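Local coordinates for inositol monophosphatase family protein (Staphylococcus aureus subsp. aureus MSSA476, PDB 4I3Y) that probably hydrolyses inositol monophosphates to inositol and phosphate, as a magnesium-dependent phosphatase that lithium inhibits, at residues R197-Q202 and E224-K229; L228-T231 and A237-H240. One frame throughout, in Å; residues are numbered along the deposited sequence.

Contact 1: R197-Q202 and E224-K229; sequences RVAKGQ and ELLNLK
This is a small, buried, apolar contact between the last turn of helix 191-200 and the turn that leads from helix 219-225 into strand 229-232. Ala199 sits at its centre, with its CB touching two leucines. Leu226 CD1 approaches this methyl at 3.9 Å. Leu228 CD1 lies against the backbone of the same residue, 3.7 Å from Ala199 CA. It meets that backbone beside the short side chain, whose CB is also 3.9 Å from Leu228 CD1.

Both leucines have CG anti to their own carbonyl carbon, with chi1 of -63° in Leu226 and -52° in Leu228. Each then reaches Ala199 with its CD1 branch. The second methyl of Leu228, CD2, passes Val198 O more loosely, at 4.3 Å. That oxygen is already engaged, because Gly201 N donates to it at 2.8 Å. Met150 of strand 148-150 touches both Ala199 and Leu226, and Pro153 packs on Leu228.

Both helices end here. Gly201 has a positive phi of 88° and closes helix 191-200 with a Schellman motif. Its second bond, Gln202 N to Arg197 O, is weak. At the other helix, Leu226 is the first residue to leave helical geometry, and the chain turns through Asn227 before strand 229-232, outermost in its sheet within this chain.

Other residues of the first segment look to the dimer partner. Arg197 makes a salt bridge to Asp108 of the second subunit, and Gln202 NE2 donates to Glu107 OE1 and Gln105 O of that second subunit. Helices 191-200 and 219-225 belong to the helical layer between the seven-stranded sheet, which supplies Met150, and the five-stranded sheet. This is the middle layer of the five-layer alpha/beta sandwich of the inositol monophosphatase family.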
# COMPACT_ATOMS: atom_id res chain seq x y z
N ARG A 197 -1.29 -7.47 -6.77
CA ARG A 197 0.08 -7.67 -6.20
C ARG A 197 0.45 -9.17 -6.24
O ARG A 197 1.60 -9.53 -6.45
CB ARG A 197 0.16 -7.12 -4.82
CG ARG A 197 -0.19 -5.64 -4.79
CD ARG A 197 0.97 -4.88 -4.17
NE ARG A 197 0.70 -3.46 -4.15
CZ ARG A 197 1.46 -2.57 -3.50
NH1 ARG A 197 2.57 -2.92 -2.86
NH2 ARG A 197 1.10 -1.33 -3.52
N VAL A 198 -0.54 -10.06 -6.11
CA VAL A 198 -0.26 -11.52 -6.21
C VAL A 198 0.09 -11.84 -7.67
O VAL A 198 1.10 -12.51 -7.95
CB VAL A 198 -1.43 -12.38 -5.66
CG1 VAL A 198 -1.16 -13.88 -5.89
CG2 VAL A 198 -1.65 -12.11 -4.16
N ALA A 199 -0.68 -11.26 -8.59
CA ALA A 199 -0.55 -11.59 -10.04
C ALA A 199 0.81 -11.15 -10.54
O ALA A 199 1.40 -11.82 -11.36
CB ALA A 199 -1.65 -10.93 -10.86
N LYS A 200 1.29 -10.03 -9.99
CA LYS A 200 2.57 -9.42 -10.34
C LYS A 200 3.70 -10.22 -9.70
O LYS A 200 4.83 -10.14 -10.18
CB LYS A 200 2.61 -7.96 -9.83
CG LYS A 200 1.83 -6.96 -10.69
CD LYS A 200 1.97 -5.51 -10.17
CE LYS A 200 0.82 -5.14 -9.23
NZ LYS A 200 0.93 -3.85 -8.45
N GLY A 201 3.39 -10.98 -8.64
CA GLY A 201 4.43 -11.71 -7.89
C GLY A 201 5.09 -10.93 -6.75
O GLY A 201 6.09 -11.39 -6.18
N GLN A 202 4.52 -9.74 -6.40
CA GLN A 202 4.90 -8.89 -5.22
C GLN A 202 4.39 -9.47 -3.86
O GLN A 202 5.10 -9.39 -2.87
CB GLN A 202 4.31 -7.45 -5.38
CG GLN A 202 4.73 -6.81 -6.71
CD GLN A 202 3.97 -5.51 -6.90
OE1 GLN A 202 2.74 -5.53 -7.02
NE2 GLN A 202 4.67 -4.38 -6.91
N GLU A 224 -6.32 -17.72 -14.13
CA GLU A 224 -6.15 -18.71 -15.21
C GLU A 224 -4.97 -18.36 -16.14
O GLU A 224 -4.10 -19.19 -16.39
CB GLU A 224 -7.44 -18.76 -16.03
CG GLU A 224 -7.38 -19.71 -17.21
CD GLU A 224 -8.75 -20.03 -17.75
OE1 GLU A 224 -9.74 -19.49 -17.25
OE2 GLU A 224 -8.81 -20.83 -18.69
N LEU A 225 -4.89 -17.10 -16.61
CA LEU A 225 -3.91 -16.79 -17.66
C LEU A 225 -2.49 -16.70 -17.09
O LEU A 225 -1.51 -16.90 -17.81
CB LEU A 225 -4.29 -15.50 -18.39
CG LEU A 225 -5.64 -15.50 -19.15
CD1 LEU A 225 -5.69 -14.30 -20.05
CD2 LEU A 225 -5.88 -16.83 -19.93
N LEU A 226 -2.37 -16.38 -15.80
CA LEU A 226 -1.05 -16.23 -15.18
C LEU A 226 -0.71 -17.41 -14.24
O LEU A 226 0.23 -17.31 -13.46
CB LEU A 226 -1.00 -14.89 -14.39
CG LEU A 226 -1.16 -13.64 -15.28
CD1 LEU A 226 -1.57 -12.40 -14.47
CD2 LEU A 226 0.09 -13.41 -16.14
N ASN A 227 -1.48 -18.52 -14.30
CA ASN A 227 -1.14 -19.73 -13.53
C ASN A 227 -1.14 -19.51 -12.00
O ASN A 227 -0.24 -20.01 -11.28
CB ASN A 227 0.19 -20.35 -14.01
CG ASN A 227 0.29 -21.83 -13.63
OD1 ASN A 227 -0.75 -22.45 -13.35
ND2 ASN A 227 1.52 -22.40 -13.55
N LEU A 228 -2.13 -18.75 -11.52
CA LEU A 228 -2.29 -18.51 -10.07
C LEU A 228 -3.32 -19.46 -9.56
O LEU A 228 -4.16 -19.87 -10.35
CB LEU A 228 -2.82 -17.08 -9.81
CG LEU A 228 -2.04 -15.92 -10.46
CD1 LEU A 228 -2.69 -14.58 -10.16
CD2 LEU A 228 -0.55 -15.92 -10.08
N LYS A 229 -3.31 -19.79 -8.26
CA LYS A 229 -4.40 -20.54 -7.64
C LYS A 229 -5.42 -19.56 -7.10
O LYS A 229 -5.04 -18.63 -6.36
CB LYS A 229 -3.90 -21.42 -6.48
CG LYS A 229 -2.84 -22.40 -6.89
CD LYS A 229 -3.39 -23.44 -7.86
CE LYS A 229 -2.38 -24.54 -8.15
NZ LYS A 229 -2.85 -25.39 -9.28

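Contact 2: L228-T231 and A237-H240; sequences LKMT and AIDH
Ile238 lays its CG1-CD1 arm over the face of the Thr231 carbonyl. CD1 is 3.5 Å from Thr231 O. CG1 lies 3.7 Å from Thr231 C. CG1 is anti to Ile238's own carbonyl carbon (chi1 -54°), which turns the longer branch to the strand. The same CD1 also meets Met230 CG at 3.9 Å. The methionine chain is extended, and the two side chains cross at about a right angle.

Met230 and Thr231 belong to strand 229-232, an outermost strand of the five-stranded mixed sheet within this chain. The 237-240 segment is part of the loop that returns to the antiparallel neighbour, strand 246-249. Phe246 of that strand touches both Met230 and Ile238. Met230 also packs on Phe220 and Ala223 of helix 219-225.

A water bridges the two backbones. It donates to Met230 O at 3.0 Å and accepts from Ile238 N at 2.9 Å, so both polar groups are satisfied without a direct bond between the segments. Further along the loop, His240 stacks on Phe116, and its ND1 is hydrogen-bonded to a bound glycerol.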
# COMPACT_ATOMS: atom_id res chain seq x y z
N LEU A 228 -2.13 -18.75 -11.52
CA LEU A 228 -2.29 -18.51 -10.07
C LEU A 228 -3.32 -19.46 -9.56
O LEU A 228 -4.16 -19.87 -10.35
CB LEU A 228 -2.82 -17.08 -9.81
CG LEU A 228 -2.04 -15.92 -10.46
CD1 LEU A 228 -2.69 -14.58 -10.16
CD2 LEU A 228 -0.55 -15.92 -10.08
N LYS A 229 -3.31 -19.79 -8.26
CA LYS A 229 -4.40 -20.54 -7.64
C LYS A 229 -5.42 -19.56 -7.10
O LYS A 229 -5.04 -18.63 -6.36
CB LYS A 229 -3.90 -21.42 -6.48
CG LYS A 229 -2.84 -22.40 -6.89
CD LYS A 229 -3.39 -23.44 -7.86
CE LYS A 229 -2.38 -24.54 -8.15
NZ LYS A 229 -2.85 -25.39 -9.28
N MET A 230 -6.68 -19.72 -7.51
CA MET A 230 -7.75 -18.93 -6.94
C MET A 230 -8.86 -19.88 -6.58
O MET A 230 -9.42 -20.53 -7.48
CB MET A 230 -8.23 -17.86 -7.90
CG MET A 230 -9.45 -17.08 -7.42
SD MET A 230 -9.85 -15.73 -8.60
CE MET A 230 -11.43 -15.26 -7.95
N THR A 231 -9.11 -20.02 -5.27
CA THR A 231 -9.99 -21.07 -4.75
C THR A 231 -10.78 -20.58 -3.53
O THR A 231 -10.54 -19.49 -2.96
CB THR A 231 -9.17 -22.32 -4.31
OG1 THR A 231 -8.39 -22.01 -3.13
CG2 THR A 231 -8.23 -22.80 -5.39
N ALA A 237 -13.40 -24.74 -6.45
CA ALA A 237 -13.82 -23.67 -7.38
C ALA A 237 -14.83 -22.75 -6.70
O ALA A 237 -15.65 -23.20 -5.89
CB ALA A 237 -14.40 -24.24 -8.66
N ILE A 238 -14.76 -21.47 -7.03
CA ILE A 238 -15.68 -20.47 -6.55
C ILE A 238 -16.74 -20.21 -7.58
O ILE A 238 -16.45 -20.04 -8.77
CB ILE A 238 -14.95 -19.11 -6.30
CG1 ILE A 238 -13.74 -19.33 -5.37
CG2 ILE A 238 -15.91 -18.05 -5.79
CD1 ILE A 238 -12.64 -18.31 -5.53
N ASP A 239 -17.98 -20.11 -7.12
CA ASP A 239 -19.03 -19.65 -7.98
C ASP A 239 -18.88 -18.14 -8.22
O ASP A 239 -19.10 -17.33 -7.31
CB ASP A 239 -20.35 -19.92 -7.27
CG ASP A 239 -21.56 -19.74 -8.17
OD1 ASP A 239 -21.48 -19.15 -9.29
OD2 ASP A 239 -22.62 -20.15 -7.70
N HIS A 240 -18.61 -17.73 -9.45
CA HIS A 240 -18.52 -16.27 -9.72
C HIS A 240 -19.83 -15.54 -9.47
O HIS A 240 -19.88 -14.31 -9.31
CB HIS A 240 -18.05 -15.99 -11.16
CG HIS A 240 -19.06 -16.38 -12.22
ND1 HIS A 240 -19.25 -17.68 -12.63
CD2 HIS A 240 -19.92 -15.63 -12.95
CE1 HIS A 240 -20.20 -17.72 -13.56
NE2 HIS A 240 -20.60 -16.48 -13.80
O HOH W 1 -12.29 -20.57 -8.22

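In the fold
The two contacts share Leu228 and Lys229, and their centres lie 12 Å apart. Contact 1 lies at the turn where helix 219-225 passes into strand 229-232. Contact 2 continues along that strand and joins it to the loop that follows. Beyond the overlap the two do not touch. The touching residues of contact 1 are all buried and the second subunit is nearby, whereas contact 2 is partly buried and meets no other chain. A bound glycerol, probably from the crystallisation liquor, is about 5 Å from the Ile238 side chain of contact 2. The residues seen at the magnesium site, Glu76, Asp94 and Ile96, lie in other parts of the chain.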